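Local coordinates for epimerase family protein SDR39U1 (Homo sapiens, PDB 4B4O) that is a putative NADP-dependent oxidoreductase of the short-chain dehydrogenase/reductase type that binds NADPH in its Rossmann-type domain, at residues P66-N71 / Q75-G80; V248-A251 / R257-M260. The protein carries 3 engineered substitutions. All coordinates share one frame; numbering follows the deposited sequence.

Contact 1: residues P66-N71 / Q75-G80. Engineered in segment 75-80: Leu-79 (natural residue Ile).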
ATOM      1  N   PRO A  66      11.625  -8.545   8.291  1.00 31.93           N
ATOM      2  CA  PRO A  66      12.264  -9.823   8.674  1.00 34.44           C
ATOM      3  C   PRO A  66      12.938  -9.864  10.040  1.00 37.08           C
ATOM      4  O   PRO A  66      13.220 -10.953  10.557  1.00 39.26           O
ATOM      5  CB  PRO A  66      13.339 -10.019   7.606  1.00 35.23           C
ATOM      6  CG  PRO A  66      13.570  -8.653   7.044  1.00 33.82           C
ATOM      7  CD  PRO A  66      12.240  -7.966   7.083  1.00 31.19           C
ATOM      8  N   LEU A  67      13.217  -8.699  10.611  1.00 37.12           N
ATOM      9  CA  LEU A  67      13.862  -8.633  11.931  1.00 39.79           C
ATOM     10  C   LEU A  67      12.890  -8.921  13.099  1.00 40.03           C
ATOM     11  O   LEU A  67      13.312  -9.024  14.248  1.00 42.46           O
ATOM     12  CB  LEU A  67      14.558  -7.266  12.124  1.00 40.03           C
ATOM     13  CG  LEU A  67      15.920  -6.974  11.497  1.00 41.42           C
ATOM     14  CD1 LEU A  67      15.875  -5.504  11.048  1.00 39.66           C
ATOM     15  CD2 LEU A  67      17.076  -7.323  12.450  1.00 45.15           C
ATOM     16  N   ARG A  68      11.594  -9.040  12.813  1.00 37.75           N
ATOM     17  CA  ARG A  68      10.632  -9.432  13.848  1.00 38.18           C
ATOM     18  C   ARG A  68       9.979 -10.768  13.530  1.00 38.15           C
ATOM     19  O   ARG A  68       9.557 -11.010  12.402  1.00 36.26           O
ATOM     20  CB  ARG A  68       9.587  -8.332  14.048  1.00 36.05           C
ATOM     21  CG  ARG A  68      10.171  -7.140  14.792  1.00 36.92           C
ATOM     22  CD  ARG A  68       9.101  -6.221  15.356  1.00 35.69           C
ATOM     23  NE  ARG A  68       8.519  -6.702  16.617  1.00 37.32           N
ATOM     24  CZ  ARG A  68       7.419  -6.194  17.191  1.00 36.62           C
ATOM     25  NH1 ARG A  68       6.751  -5.173  16.627  1.00 34.32           N
ATOM     26  NH2 ARG A  68       6.965  -6.704  18.341  1.00 38.46           N
ATOM     27  N   ARG A  69       9.950 -11.639  14.532  1.00 40.52           N
ATOM     28  CA  ARG A  69       9.368 -12.972  14.411  1.00 41.08           C
ATOM     29  C   ARG A  69       7.864 -12.798  14.438  1.00 39.02           C
ATOM     30  O   ARG A  69       7.348 -11.936  15.120  1.00 38.48           O
ATOM     31  CB  ARG A  69       9.849 -13.915  15.543  1.00 44.69           C
ATOM     32  N   TRP A  70       7.168 -13.611  13.672  1.00 38.01           N
ATOM     33  CA  TRP A  70       5.723 -13.531  13.616  1.00 36.28           C
ATOM     34  C   TRP A  70       5.077 -14.164  14.825  1.00 38.23           C
ATOM     35  O   TRP A  70       4.505 -15.251  14.740  1.00 38.93           O
ATOM     36  CB  TRP A  70       5.201 -14.184  12.329  1.00 34.71           C
ATOM     37  CG  TRP A  70       3.749 -13.918  12.117  1.00 32.80           C
ATOM     38  CD1 TRP A  70       2.677 -14.769  12.365  1.00 33.30           C
ATOM     39  CD2 TRP A  70       3.153 -12.670  11.661  1.00 30.34           C
ATOM     40  NE1 TRP A  70       1.491 -14.150  12.059  1.00 31.34           N
ATOM     41  CE2 TRP A  70       1.712 -12.889  11.635  1.00 29.53           C
ATOM     42  CE3 TRP A  70       3.651 -11.444  11.277  1.00 28.98           C
ATOM     43  CZ2 TRP A  70       0.837 -11.915  11.239  1.00 27.52           C
ATOM     44  CZ3 TRP A  70       2.753 -10.461  10.868  1.00 26.89           C
ATOM     45  CH2 TRP A  70       1.378 -10.696  10.844  1.00 26.20           C
ATOM     46  N   ASN A  71       5.143 -13.501  15.967  1.00 39.32           N
ATOM     47  CA  ASN A  71       4.434 -13.989  17.160  1.00 41.25           C
ATOM     48  C   ASN A  71       3.127 -13.215  17.388  1.00 39.61           C
ATOM     49  O   ASN A  71       2.785 -12.300  16.639  1.00 37.05           O
ATOM     50  CB  ASN A  71       5.337 -13.957  18.403  1.00 44.27           C
ATOM     51  CG  ASN A  71       5.807 -12.558  18.771  1.00 43.71           C
ATOM     52  OD1 ASN A  71       5.412 -11.562  18.184  1.00 41.13           O
ATOM     53  ND2 ASN A  71       6.646 -12.488  19.768  1.00 46.37           N
ATOM     54  N   GLN A  75       1.776  -9.643  15.835  1.00 32.46           N
ATOM     55  CA  GLN A  75       0.448  -9.733  15.258  1.00 30.92           C
ATOM     56  C   GLN A  75      -0.464  -8.652  15.837  1.00 30.52           C
ATOM     57  O   GLN A  75      -1.134  -7.948  15.105  1.00 28.65           O
ATOM     58  CB  GLN A  75      -0.124 -11.117  15.573  1.00 32.40           C
ATOM     59  CG  GLN A  75      -0.687 -11.811  14.366  1.00 30.99           C
ATOM     60  CD  GLN A  75      -0.775 -13.310  14.517  1.00 32.73           C
ATOM     61  OE1 GLN A  75       0.150 -13.970  15.015  1.00 34.66           O
ATOM     62  NE2 GLN A  75      -1.891 -13.871  14.038  1.00 32.21           N
ATOM     63  N   LYS A  76      -0.497  -8.548  17.167  1.00 32.56           N
ATOM     64  CA  LYS A  76      -1.311  -7.536  17.832  1.00 32.62           C
ATOM     65  C   LYS A  76      -0.914  -6.131  17.402  1.00 31.10           C
ATOM     66  O   LYS A  76      -1.787  -5.304  17.203  1.00 30.05           O
ATOM     67  CB  LYS A  76      -1.266  -7.691  19.359  1.00 35.40           C
ATOM     68  CG  LYS A  76      -2.316  -8.674  19.892  1.00 36.85           C
ATOM     69  N   GLU A  77       0.384  -5.858  17.268  1.00 31.20           N
ATOM     70  CA  GLU A  77       0.855  -4.545  16.788  0.50 29.90           C
ATOM     71  C   GLU A  77       0.470  -4.294  15.314  1.00 27.36           C
ATOM     72  O   GLU A  77       0.127  -3.172  14.951  1.00 26.22           O
ATOM     73  CB  GLU A  77       2.390  -4.376  16.983  0.50 30.93           C
ATOM     74  CG  GLU A  77       2.850  -3.646  18.264  0.50 32.93           C
ATOM     75  CD  GLU A  77       4.084  -4.277  18.936  0.50 35.27           C
ATOM     76  OE1 GLU A  77       5.057  -4.589  18.217  0.50 35.00           O
ATOM     77  OE2 GLU A  77       4.095  -4.462  20.178  0.50 37.60           O
ATOM     78  N   VAL A  78       0.543  -5.320  14.471  1.00 26.71           N
ATOM     79  CA  VAL A  78       0.210  -5.137  13.061  1.00 24.55           C
ATOM     80  C   VAL A  78      -1.246  -4.706  12.969  1.00 23.74           C
ATOM     81  O   VAL A  78      -1.578  -3.750  12.273  1.00 22.38           O
ATOM     82  CB  VAL A  78       0.448  -6.422  12.229  1.00 24.29           C
ATOM     83  CG1 VAL A  78      -0.297  -6.379  10.890  1.00 22.34           C
ATOM     84  CG2 VAL A  78       1.936  -6.666  12.018  1.00 24.92           C
ATOM     85  N   LEU A  79      -2.102  -5.408  13.709  1.00 24.86           N
ATOM     86  CA  LEU A  79      -3.540  -5.159  13.734  1.00 24.59           C
ATOM     87  C   LEU A  79      -3.877  -3.859  14.448  1.00 25.00           C
ATOM     88  O   LEU A  79      -4.507  -2.968  13.863  1.00 23.91           O
ATOM     89  CB  LEU A  79      -4.250  -6.329  14.417  1.00 26.11           C
ATOM     90  CG  LEU A  79      -5.785  -6.412  14.323  1.00 26.11           C
ATOM     91  CD1 LEU A  79      -6.274  -6.464  12.883  1.00 24.26           C
ATOM     92  CD2 LEU A  79      -6.333  -7.596  15.135  1.00 28.04           C
ATOM     93  N   GLY A  80      -3.406  -3.719  15.683  1.00 26.73           N
ATOM     94  CA  GLY A  80      -3.713  -2.555  16.503  1.00 27.53           C
ATOM     95  C   GLY A  80      -3.251  -1.241  15.910  1.00 26.30           C
ATOM     96  O   GLY A  80      -3.968  -0.256  15.951  1.00 26.18           O
TER
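Helix 72-95 starts at this contact, its first turn closed by Gln-75 N bonding to Asn-71 O, 3.0 Å long with an N-H...O angle of 164°. Asn-71 is the N-cap, and its OD1 takes the amide of Phe-74. Just before it, Trp-70 centres an inverse gamma turn, evidenced by the 2.8 Å bond from Asn-71 N to Arg-69 O. With CG anti to the backbone N (chi1 -170°), the indole reaches past the turn to the helix. Its ring plane lies 25° from the Gln-75 amide plane, and CZ2 meets Gln-75 CG at 3.5 Å. Trp-70 NE1 and Gln-75 OE1, 3.3 Å apart, make no hydrogen bond because the angle is poor. Further along the ring, CZ3 touches Val-78 CG2 at 4.0 Å. Without the indole, as with an alanine at this position, the aliphatic part of Gln-75 and Val-78 CG2 would probably lose their aromatic partner, opening a gap between loop and helix. Arg-68 presents a guanidinium edge to Glu-77 OE1 as a salt bridge, although the bond lengths are doubtful, with Glu-77 in two conformers. Glu-61 is a second carboxylate partner of Arg-68. Phe-131, at the start of helix 131-143, meets Trp-70 edge-to-face and also touches Gln-75, while helix 255-262 packs on the indole through Gln-256 and Arg-257.

Contact 2: residues V248-A251 / R257-M260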
ATOM      1  N   VAL A 248      12.449 -22.115   2.849  1.00 23.03           N
ATOM      2  CA  VAL A 248      13.383 -21.098   3.340  1.00 22.60           C
ATOM      3  C   VAL A 248      12.645 -19.788   3.584  1.00 21.55           C
ATOM      4  O   VAL A 248      12.940 -19.080   4.544  1.00 21.88           O
ATOM      5  CB  VAL A 248      14.578 -20.841   2.362  1.00 22.23           C
ATOM      6  CG1 VAL A 248      15.411 -19.667   2.811  1.00 21.98           C
ATOM      7  CG2 VAL A 248      15.482 -22.064   2.206  1.00 23.58           C
ATOM      8  N   VAL A 249      11.723 -19.436   2.699  1.00 20.51           N
ATOM      9  CA  VAL A 249      10.932 -18.219   2.882  1.00 19.66           C
ATOM     10  C   VAL A 249      10.034 -18.382   4.118  1.00 20.64           C
ATOM     11  O   VAL A 249       9.871 -17.453   4.903  1.00 20.80           O
ATOM     12  CB  VAL A 249      10.106 -17.884   1.622  1.00 18.50           C
ATOM     13  CG1 VAL A 249       9.174 -16.706   1.863  1.00 17.83           C
ATOM     14  CG2 VAL A 249      11.026 -17.621   0.432  1.00 17.86           C
ATOM     15  N   GLN A 250       9.500 -19.581   4.316  1.00 21.65           N
ATOM     16  CA  GLN A 250       8.704 -19.870   5.519  1.00 23.06           C
ATOM     17  C   GLN A 250       9.535 -19.814   6.798  1.00 24.28           C
ATOM     18  O   GLN A 250       9.069 -19.336   7.823  1.00 25.22           O
ATOM     19  CB  GLN A 250       7.968 -21.214   5.381  1.00 24.24           C
ATOM     20  CG  GLN A 250       6.617 -21.024   4.693  1.00 23.77           C
ATOM     21  CD  GLN A 250       6.020 -22.275   4.058  1.00 24.76           C
ATOM     22  OE1 GLN A 250       6.692 -23.303   3.949  1.00 25.64           O
ATOM     23  NE2 GLN A 250       4.755 -22.193   3.638  1.00 24.86           N
ATOM     24  N   ALA A 251      10.768 -20.303   6.723  1.00 24.50           N
ATOM     25  CA  ALA A 251      11.656 -20.260   7.863  1.00 25.77           C
ATOM     26  C   ALA A 251      11.891 -18.829   8.289  1.00 25.43           C
ATOM     27  O   ALA A 251      11.905 -18.534   9.474  1.00 26.85           O
ATOM     28  CB  ALA A 251      12.985 -20.923   7.546  1.00 26.00           C
ATOM     29  N   ARG A 257       3.006 -15.021   6.918  1.00 23.55           N
ATOM     30  CA  ARG A 257       3.530 -13.962   6.040  1.00 21.69           C
ATOM     31  C   ARG A 257       4.019 -14.508   4.708  1.00 20.06           C
ATOM     32  O   ARG A 257       3.942 -13.822   3.687  1.00 18.67           O
ATOM     33  CB  ARG A 257       4.695 -13.220   6.685  1.00 21.96           C
ATOM     34  CG  ARG A 257       4.278 -12.136   7.643  1.00 23.31           C
ATOM     35  CD  ARG A 257       5.460 -11.273   8.004  1.00 23.53           C
ATOM     36  NE  ARG A 257       6.416 -11.999   8.830  1.00 24.64           N
ATOM     37  CZ  ARG A 257       7.463 -11.443   9.429  1.00 25.53           C
ATOM     38  NH1 ARG A 257       7.739 -10.147   9.274  1.00 25.48           N
ATOM     39  NH2 ARG A 257       8.235 -12.184  10.213  1.00 26.73           N
ATOM     40  N   ALA A 258       4.552 -15.729   4.737  1.00 20.49           N
ATOM     41  CA  ALA A 258       5.069 -16.369   3.540  1.00 19.44           C
ATOM     42  C   ALA A 258       4.012 -16.369   2.419  1.00 18.75           C
ATOM     43  O   ALA A 258       4.369 -16.346   1.235  1.00 17.67           O
ATOM     44  CB  ALA A 258       5.533 -17.783   3.855  1.00 20.54           C
ATOM     45  N   ILE A 259       2.730 -16.392   2.803  1.00 19.63           N
ATOM     46  CA  ILE A 259       1.603 -16.351   1.865  1.00 19.32           C
ATOM     47  C   ILE A 259       1.742 -15.154   0.937  1.00 17.64           C
ATOM     48  O   ILE A 259       1.492 -15.249  -0.262  1.00 16.95           O
ATOM     49  CB  ILE A 259       0.248 -16.295   2.621  1.00 20.78           C
ATOM     50  CG1 ILE A 259      -0.194 -17.714   3.037  1.00 22.68           C
ATOM     51  CG2 ILE A 259      -0.843 -15.661   1.798  1.00 20.26           C
ATOM     52  CD1 ILE A 259      -1.299 -17.809   4.113  1.00 24.80           C
HETATM   53  N   MSE A 260       2.176 -14.032   1.494  1.00 17.27           N
HETATM   54  CA  MSE A 260       2.314 -12.801   0.723  1.00 16.00           C
HETATM   55  C   MSE A 260       3.422 -12.886  -0.280  1.00 14.96           C
HETATM   56  O   MSE A 260       3.438 -12.097  -1.228  1.00 14.05           O
HETATM   57  CB  MSE A 260       2.617 -11.626   1.653  1.00 16.33           C
HETATM   58  CG  MSE A 260       1.342 -11.189   2.371  1.00 17.41           C
HETATM   59 SE   MSE A 260       1.788  -9.865   3.745  0.75 18.62          SE
HETATM   60  CE  MSE A 260       2.907 -11.231   4.581  1.00 19.39           C
TER
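Gln-250 carries CG on the side of its backbone N (chi1 -87°), and this brings the methylene alongside the methyl of Ala-258, with CG 3.5 Å from CB. Beyond CG the chain is extended and its amide leads away from the methyl, which leaves the contribution aliphatic. In Val-249 the branch CG1 stands anti to the backbone N (chi1 174°), which directs this methyl to Ala-258 CB at 4.3 Å; CG2 lies well beyond that range. A single small side chain, Ala-258, is thus met by two consecutive residues of the facing helix. Its CB also comes within 4.1 Å of Gln-250 CA, evidence that the methyl sits against the helix backbone as well as against side chains.

The segments belong to two successive helices, 246-253 and 255-262, joined by a single residue, within the DUF1731 family region. The close approach of the backbones is consistent with an alanine at the meeting point: Gln-250 CA and Ala-258 CA are 5.4 Å apart. No hydrogen bond crosses between the segments, and the contact rests on van der Waals packing alone. Within the second segment, the backbone N of Met-260, a selenomethionine, bonds to Arg-257 O at 2.8 Å, three residues back.

The buried Val-249 side chain also touches Leu-261 of helix 255-262 and, in neighbouring loops, Ile-183 and Leu-244, whereas Gln-250 lies on the exposed side and touches Leu-262. Arg-257 turns its guanidinium to backbone oxygens, NE to Phe-253 O and NH1 to Ile-63 O and Asn-65 O, tying helix 255-262 both to the preceding helix and to the loop after strand 54-57.

The centres of contacts 1 and 2 lie 14 Å apart, yet the two touch directly through Arg-257. Its NH2 is 2.8 Å from Arg-68 O, a probable hydrogen bond, and its NE packs 3.7 Å from Trp-70 CE3. Residues 66-71 therefore face helix 72-95 through contact 1 and helix 255-262 through Arg-257, joining the epimerase-type nucleotide-binding region to the DUF1731 region. Only contact 1 approaches the cofactor: the side chain of Glu-77, an NADP(+)-binding residue, is about 5 Å from NADPH, and the side chain of Val-78 is about 3 Å from that of Arg-82, another binding residue four positions further along the chain. Contact 2 is packing away from the annotated sites.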